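Local coordinates for protein LST4 (Kluyveromyces lactis, PDB 4ZY8) that probably takes part, as a longer protein of which this is the longin domain, in extracellular amino acid uptake and protein trafficking from the Golgi to the plasma membrane, at residues P108-T111 and E112-H116. Sequence-based numbering, arbitrary orientation.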
ATOM      1  N   PRO A 108      -4.852 -11.504 -13.156  1.00 35.02           N
ATOM      2  CA  PRO A 108      -5.760 -11.135 -14.259  1.00 39.44           C
ATOM      3  C   PRO A 108      -6.927 -10.208 -13.849  1.00 41.65           C
ATOM      4  O   PRO A 108      -7.272  -9.275 -14.571  1.00 39.80           O
ATOM      5  CB  PRO A 108      -6.322 -12.489 -14.722  1.00 39.91           C
ATOM      6  CG  PRO A 108      -5.338 -13.492 -14.280  1.00 42.86           C
ATOM      7  CD  PRO A 108      -4.737 -12.970 -13.013  1.00 37.32           C
ATOM      8  N   VAL A 109      -7.527 -10.468 -12.696  1.00 38.78           N
ATOM      9  CA  VAL A 109      -8.643  -9.647 -12.220  1.00 39.28           C
ATOM     10  C   VAL A 109      -8.154  -8.273 -11.748  1.00 37.10           C
ATOM     11  O   VAL A 109      -8.760  -7.237 -12.029  1.00 36.97           O
ATOM     12  CB  VAL A 109      -9.391 -10.358 -11.078  1.00 41.17           C
ATOM     13  CG1 VAL A 109     -10.548  -9.504 -10.599  1.00 39.06           C
ATOM     14  CG2 VAL A 109      -9.916 -11.710 -11.565  1.00 44.37           C
ATOM     15  N   LEU A 110      -7.036  -8.286 -11.034  1.00 35.41           N
ATOM     16  CA  LEU A 110      -6.408  -7.071 -10.578  1.00 37.08           C
ATOM     17  C   LEU A 110      -6.141  -6.146 -11.760  1.00 38.14           C
ATOM     18  O   LEU A 110      -6.387  -4.954 -11.670  1.00 38.68           O
ATOM     19  CB  LEU A 110      -5.115  -7.387  -9.820  1.00 32.95           C
ATOM     20  CG  LEU A 110      -4.351  -6.173  -9.309  1.00 36.05           C
ATOM     21  CD1 LEU A 110      -5.185  -5.404  -8.278  1.00 40.20           C
ATOM     22  CD2 LEU A 110      -2.996  -6.572  -8.733  1.00 40.64           C
ATOM     23  N   THR A 111      -5.665  -6.694 -12.878  1.00 37.65           N
ATOM     24  CA  THR A 111      -5.349  -5.846 -14.016  1.00 33.55           C
ATOM     25  C   THR A 111      -6.638  -5.477 -14.765  1.00 34.45           C
ATOM     26  O   THR A 111      -6.789  -4.337 -15.203  1.00 37.94           O
ATOM     27  CB  THR A 111      -4.282  -6.509 -14.964  1.00 38.73           C
ATOM     28  OG1 THR A 111      -4.689  -7.819 -15.356  1.00 40.76           O
ATOM     29  CG2 THR A 111      -2.946  -6.632 -14.251  1.00 42.32           C
ATOM     30  N   GLU A 112      -7.611  -6.386 -14.814  1.00 36.36           N
ATOM     31  CA  GLU A 112      -8.903  -6.071 -15.439  1.00 42.17           C
ATOM     32  C   GLU A 112      -9.658  -4.966 -14.700  1.00 39.01           C
ATOM     33  O   GLU A 112     -10.298  -4.120 -15.316  1.00 40.64           O
ATOM     34  CB  GLU A 112      -9.799  -7.313 -15.489  1.00 42.85           C
ATOM     35  CG  GLU A 112      -9.502  -8.259 -16.633  1.00 48.64           C
ATOM     36  CD  GLU A 112     -10.151  -9.614 -16.429  1.00 57.01           C
ATOM     37  OE1 GLU A 112     -10.814  -9.800 -15.376  1.00 55.88           O
ATOM     38  OE2 GLU A 112      -9.983 -10.494 -17.309  1.00 59.12           O
ATOM     39  N   CYS A 113      -9.575  -4.981 -13.376  1.00 35.61           N
ATOM     40  CA  CYS A 113     -10.312  -4.036 -12.541  0.88 36.80           C
ATOM     41  C   CYS A 113      -9.474  -2.832 -12.128  1.00 34.86           C
ATOM     42  O   CYS A 113      -9.927  -2.032 -11.320  1.00 35.03           O
ATOM     43  CB  CYS A 113     -10.831  -4.731 -11.264  0.88 38.51           C
ATOM     44  SG  CYS A 113     -12.221  -5.890 -11.528  0.88 62.58           S
ATOM     45  N   TRP A 114      -8.263  -2.699 -12.672  1.00 33.88           N
ATOM     46  CA  TRP A 114      -7.322  -1.678 -12.181  1.00 32.26           C
ATOM     47  C   TRP A 114      -7.894  -0.255 -12.109  1.00 32.51           C
ATOM     48  O   TRP A 114      -7.591   0.475 -11.166  1.00 33.56           O
ATOM     49  CB  TRP A 114      -6.034  -1.637 -13.022  1.00 39.55           C
ATOM     50  CG  TRP A 114      -5.065  -0.686 -12.387  1.00 41.95           C
ATOM     51  CD1 TRP A 114      -4.702   0.546 -12.842  1.00 36.89           C
ATOM     52  CD2 TRP A 114      -4.403  -0.865 -11.131  1.00 36.24           C
ATOM     53  NE1 TRP A 114      -3.829   1.136 -11.960  1.00 42.69           N
ATOM     54  CE2 TRP A 114      -3.630   0.290 -10.899  1.00 38.75           C
ATOM     55  CE3 TRP A 114      -4.384  -1.891 -10.179  1.00 39.92           C
ATOM     56  CZ2 TRP A 114      -2.839   0.445  -9.761  1.00 40.42           C
ATOM     57  CZ3 TRP A 114      -3.593  -1.737  -9.049  1.00 41.60           C
ATOM     58  CH2 TRP A 114      -2.831  -0.573  -8.854  1.00 38.88           C
ATOM     59  N   PRO A 115      -8.693   0.175 -13.110  1.00 37.39           N
ATOM     60  CA  PRO A 115      -9.229   1.537 -12.948  1.00 32.93           C
ATOM     61  C   PRO A 115     -10.072   1.684 -11.673  1.00 28.66           C
ATOM     62  O   PRO A 115     -10.128   2.766 -11.108  1.00 27.53           O
ATOM     63  CB  PRO A 115     -10.103   1.726 -14.191  1.00 40.03           C
ATOM     64  CG  PRO A 115      -9.531   0.779 -15.187  1.00 42.31           C
ATOM     65  CD  PRO A 115      -9.097  -0.415 -14.397  1.00 32.39           C
ATOM     66  N   HIS A 116     -10.744   0.622 -11.248  1.00 27.93           N
ATOM     67  CA  HIS A 116     -11.484   0.685  -9.983  1.00 29.32           C
ATOM     68  C   HIS A 116     -10.534   0.735  -8.788  1.00 23.80           C
ATOM     69  O   HIS A 116     -10.678   1.577  -7.922  1.00 27.53           O
ATOM     70  CB  HIS A 116     -12.426  -0.507  -9.833  1.00 29.14           C
ATOM     71  CG  HIS A 116     -13.571  -0.501 -10.811  1.00 35.19           C
ATOM     72  ND1 HIS A 116     -13.559  -1.267 -11.964  1.00 33.99           N
ATOM     73  CD2 HIS A 116     -14.749   0.140 -10.793  1.00 29.97           C
ATOM     74  CE1 HIS A 116     -14.696  -1.071 -12.615  1.00 35.68           C
ATOM     75  NE2 HIS A 116     -15.441  -0.231 -11.928  1.00 38.53           N
TER
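Glu112 N donates to Pro108 O at 2.9 Å and Cys113 N to Val109 O at 2.8 Å, two successive i to i+4 bonds that form the last turn of helix 107-112. The second is nearly in line with its carbonyl (C=O...N 161°), the first more bent (146°), with its donor also tilted out of the carbonyl plane. At Cys113 the backbone leaves helical angles, and this residue is also the N-cap of helix 114-134. The next amide, Trp114 N, makes a weak bond to Thr111 O three residues back, at 3.4 Å. Thr111 OG1 (chi1 53°) is turned back over the preceding turn and hydrogen-bonded to Leu107 O, with Pro108 O a second possible acceptor 3.1 Å from OG1. On one flank the extended Glu112 side chain runs back past Pro108 O, with CG 3.2 Å from that oxygen. On another, Leu110 and Trp114 lie side by side and point the same way: with CG of both anti to the backbone N, Leu110 CD1 comes 4.1 Å from Trp114 CZ3, on the six-membered ring, while Leu110 O faces the indole edge in its plane. This kinked helix-to-helix junction follows strand 95-103 of the longin domain sheet; buried Leu110 packs on Ile71, Val80 and Phe82 of strands 68-74 and 79-87 and on Ile117, while Trp114 touches Asp69 and Leu121, joining the start of helix 114-134 to the sheet's edge strand.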